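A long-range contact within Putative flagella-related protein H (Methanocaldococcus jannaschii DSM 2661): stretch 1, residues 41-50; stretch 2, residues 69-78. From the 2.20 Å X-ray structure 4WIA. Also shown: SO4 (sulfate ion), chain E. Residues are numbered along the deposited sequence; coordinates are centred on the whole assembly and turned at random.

Stretch 1 (41-50) SVLCQRLAYG
Stretch 2 69-78: EFIKQMNSLN

Two helical segments cross nearly at right angles: the axes of helix 41-50 and helix 69-76 make a signed angle of -80° and approach to 11.2 Å. The contact buries 341 Å², both sides summed. Its register is fixed by two CA-CA pairs, Gln 45 to Met 74 at 7.3 Å and Val 42 to Leu 77 at 8.7 Å. Stretch 1 is helical throughout, with phi/psi near -62/-44 and i to i+4 bonds such as Tyr 49 N to Gln 45 O, 2.9 Å.

Gln 45 gives up the most surface, 89 Å². Its CA-to-CB bond points toward the second helix, and chi1 -75° (m), chi2 155° (t) and chi3 19° place its amide against Gln 73. Gln 73, with chi1 158° (t), chi2 74° (p) and chi3 -1°, donates from NE2 to Gln 45 OE1 at 2.8 Å; the N-H...O angle of 171° makes this a nearly linear hydrogen bond. The aliphatic part of Gln 45 also packs, its CG lying 3.6 Å from Met 74 SE and 4.3 Å from Phe 70 CE1.

Met 74, a selenomethionine, contributes 62 Å². Its CA-to-CB bond points sideways, but three m rotamers (-62°, -72°, -84°) bring the end of the side chain nearer stretch 1, and Met 74 CE sits 4.4 Å from Tyr 49 CB. Tyr 49 (39 Å²) has chi1 -169° (t) and chi2 71°; its CZ is 4.4 Å from Asn 78 O, which approaches the ring obliquely.

Leu 77, chi1 -59° (m) and chi2 177° (t), directs CD1 to 4.2 Å from Val 42 CG1 and 3.5 Å from Gln 45 OE1. Asn 78 then leaves helical geometry with phi/psi 58/38, in a Schellman motif.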

# COMPACT_ATOMS: atom_id res chain seq x y z
N SER A 41 6.78 22.61 9.07
CA SER A 41 5.52 22.31 8.45
C SER A 41 5.67 21.26 7.35
O SER A 41 4.98 20.26 7.31
CB SER A 41 4.91 23.61 7.85
OG SER A 41 4.34 24.43 8.88
N VAL A 42 6.62 21.47 6.47
CA VAL A 42 6.85 20.47 5.39
C VAL A 42 7.17 19.08 5.94
O VAL A 42 6.71 18.08 5.45
CB VAL A 42 7.95 20.94 4.43
CG1 VAL A 42 8.33 19.82 3.51
CG2 VAL A 42 7.45 22.11 3.62
N LEU A 43 7.89 19.04 7.06
CA LEU A 43 8.17 17.78 7.70
C LEU A 43 6.93 17.13 8.21
O LEU A 43 6.76 15.92 8.06
CB LEU A 43 9.11 18.01 8.85
CG LEU A 43 9.94 16.86 9.34
CD1 LEU A 43 10.78 16.25 8.21
CD2 LEU A 43 10.85 17.34 10.47
N CYS A 44 6.00 17.94 8.81
CA CYS A 44 4.72 17.39 9.27
C CYS A 44 3.93 16.87 8.13
O CYS A 44 3.26 15.87 8.23
CB CYS A 44 3.86 18.49 9.99
SG CYS A 44 4.53 18.98 11.59
N GLN A 45 4.02 17.58 7.02
CA GLN A 45 3.29 17.22 5.78
C GLN A 45 3.78 15.92 5.17
O GLN A 45 2.97 15.08 4.80
CB GLN A 45 3.38 18.37 4.81
CG GLN A 45 2.48 19.50 5.23
CD GLN A 45 2.89 20.86 4.73
OE1 GLN A 45 3.67 21.02 3.77
NE2 GLN A 45 2.30 21.90 5.36
N ARG A 46 5.11 15.74 5.13
CA ARG A 46 5.71 14.47 4.68
C ARG A 46 5.28 13.32 5.59
O ARG A 46 4.93 12.22 5.11
CB ARG A 46 7.24 14.57 4.66
CG ARG A 46 7.98 13.22 4.67
CD ARG A 46 7.75 12.45 3.37
NE ARG A 46 8.43 11.16 3.34
CZ ARG A 46 7.98 10.03 3.90
NH1 ARG A 46 6.85 10.02 4.59
NH2 ARG A 46 8.66 8.92 3.76
N LEU A 47 5.34 13.57 6.89
CA LEU A 47 4.92 12.50 7.82
C LEU A 47 3.46 12.15 7.63
O LEU A 47 3.09 10.98 7.55
CB LEU A 47 5.21 12.92 9.25
CG LEU A 47 6.72 12.93 9.53
CD1 LEU A 47 7.02 13.58 10.87
CD2 LEU A 47 7.31 11.52 9.48
N ALA A 48 2.61 13.19 7.54
CA ALA A 48 1.19 12.96 7.33
C ALA A 48 0.90 12.19 6.06
O ALA A 48 0.15 11.23 6.06
CB ALA A 48 0.44 14.29 7.32
N TYR A 49 1.52 12.59 4.95
CA TYR A 49 1.35 11.82 3.70
C TYR A 49 1.80 10.38 3.80
O TYR A 49 1.12 9.48 3.31
CB TYR A 49 2.07 12.53 2.56
CG TYR A 49 1.75 11.98 1.17
CD1 TYR A 49 0.52 12.19 0.61
CD2 TYR A 49 2.67 11.23 0.46
CE1 TYR A 49 0.21 11.67 -0.62
CE2 TYR A 49 2.37 10.71 -0.80
CZ TYR A 49 1.15 10.94 -1.33
OH TYR A 49 0.88 10.44 -2.53
N GLY A 50 2.96 10.13 4.43
CA GLY A 50 3.43 8.75 4.69
C GLY A 50 2.42 7.90 5.47
O GLY A 50 2.03 6.85 5.03
N GLU A 69 -5.60 26.49 0.98
CA GLU A 69 -4.17 26.70 0.98
C GLU A 69 -3.44 25.39 1.29
O GLU A 69 -2.43 25.10 0.68
CB GLU A 69 -3.76 27.79 1.98
CG GLU A 69 -4.36 29.17 1.74
CD GLU A 69 -4.12 30.15 2.92
OE1 GLU A 69 -3.62 31.26 2.62
OE2 GLU A 69 -4.42 29.87 4.14
N PHE A 70 -3.96 24.60 2.19
CA PHE A 70 -3.37 23.31 2.52
C PHE A 70 -3.40 22.34 1.31
O PHE A 70 -2.40 21.68 0.98
CB PHE A 70 -4.08 22.69 3.72
CG PHE A 70 -3.50 21.42 4.17
CD1 PHE A 70 -2.30 21.42 4.88
CD2 PHE A 70 -4.11 20.20 3.92
CE1 PHE A 70 -1.72 20.21 5.33
CE2 PHE A 70 -3.52 19.02 4.34
CZ PHE A 70 -2.33 19.02 5.02
N ILE A 71 -4.54 22.26 0.65
CA ILE A 71 -4.60 21.41 -0.51
C ILE A 71 -3.57 21.84 -1.57
O ILE A 71 -2.88 20.99 -2.15
CB ILE A 71 -6.00 21.40 -1.09
CG1 ILE A 71 -6.93 20.62 -0.16
CG2 ILE A 71 -6.03 20.78 -2.49
CD1 ILE A 71 -8.37 21.01 -0.37
N LYS A 72 -3.44 23.15 -1.81
CA LYS A 72 -2.47 23.62 -2.75
C LYS A 72 -1.06 23.29 -2.29
O LYS A 72 -0.23 22.92 -3.12
CB LYS A 72 -2.53 25.13 -2.98
CG LYS A 72 -3.92 25.61 -3.26
CD LYS A 72 -3.92 26.80 -4.15
CE LYS A 72 -4.03 28.14 -3.48
NZ LYS A 72 -4.66 29.07 -4.46
N GLN A 73 -0.77 23.51 -1.01
CA GLN A 73 0.55 23.29 -0.48
C GLN A 73 0.92 21.80 -0.58
O GLN A 73 1.99 21.47 -1.09
CB GLN A 73 0.63 23.74 0.95
CG GLN A 73 1.75 23.08 1.72
CD GLN A 73 3.11 23.62 1.35
OE1 GLN A 73 3.22 24.48 0.50
NE2 GLN A 73 4.16 23.14 2.01
N MSE A 74 -0.02 20.93 -0.23
CA MSE A 74 0.16 19.49 -0.42
C MSE A 74 0.32 19.16 -1.90
O MSE A 74 1.21 18.41 -2.29
CB MSE A 74 -0.96 18.67 0.19
CG MSE A 74 -0.98 18.91 1.65
SE MSE A 74 0.52 18.09 2.61
CE MSE A 74 -0.20 16.28 2.83
N ASN A 75 -0.49 19.72 -2.76
CA ASN A 75 -0.35 19.43 -4.16
C ASN A 75 1.01 19.89 -4.72
O ASN A 75 1.60 19.25 -5.60
CB ASN A 75 -1.48 20.11 -4.94
CG ASN A 75 -1.36 19.85 -6.41
OD1 ASN A 75 -1.00 20.72 -7.17
ND2 ASN A 75 -1.70 18.66 -6.81
N SER A 76 1.51 21.01 -4.19
CA SER A 76 2.74 21.61 -4.68
C SER A 76 3.93 20.69 -4.37
O SER A 76 4.87 20.67 -5.11
CB SER A 76 3.01 22.97 -4.03
OG SER A 76 3.35 22.81 -2.65
N LEU A 77 3.82 19.93 -3.29
CA LEU A 77 4.80 18.93 -2.92
C LEU A 77 4.53 17.54 -3.52
O LEU A 77 5.29 16.57 -3.28
CB LEU A 77 4.83 18.80 -1.40
CG LEU A 77 5.17 20.12 -0.71
CD1 LEU A 77 5.12 19.99 0.78
CD2 LEU A 77 6.52 20.66 -1.12
N ASN A 78 3.48 17.42 -4.31
CA ASN A 78 3.11 16.12 -4.78
C ASN A 78 2.83 15.15 -3.67
O ASN A 78 3.13 13.97 -3.76
CB ASN A 78 4.24 15.57 -5.66
CG ASN A 78 3.69 14.90 -6.87
OD1 ASN A 78 3.54 15.53 -7.98
ND2 ASN A 78 3.19 13.71 -6.65
S SO4 E . 8.42 26.27 8.89
O1 SO4 E . 9.59 26.02 9.80
O2 SO4 E . 8.86 26.14 7.50
O3 SO4 E . 7.30 25.30 8.98
O4 SO4 E . 8.13 27.66 9.25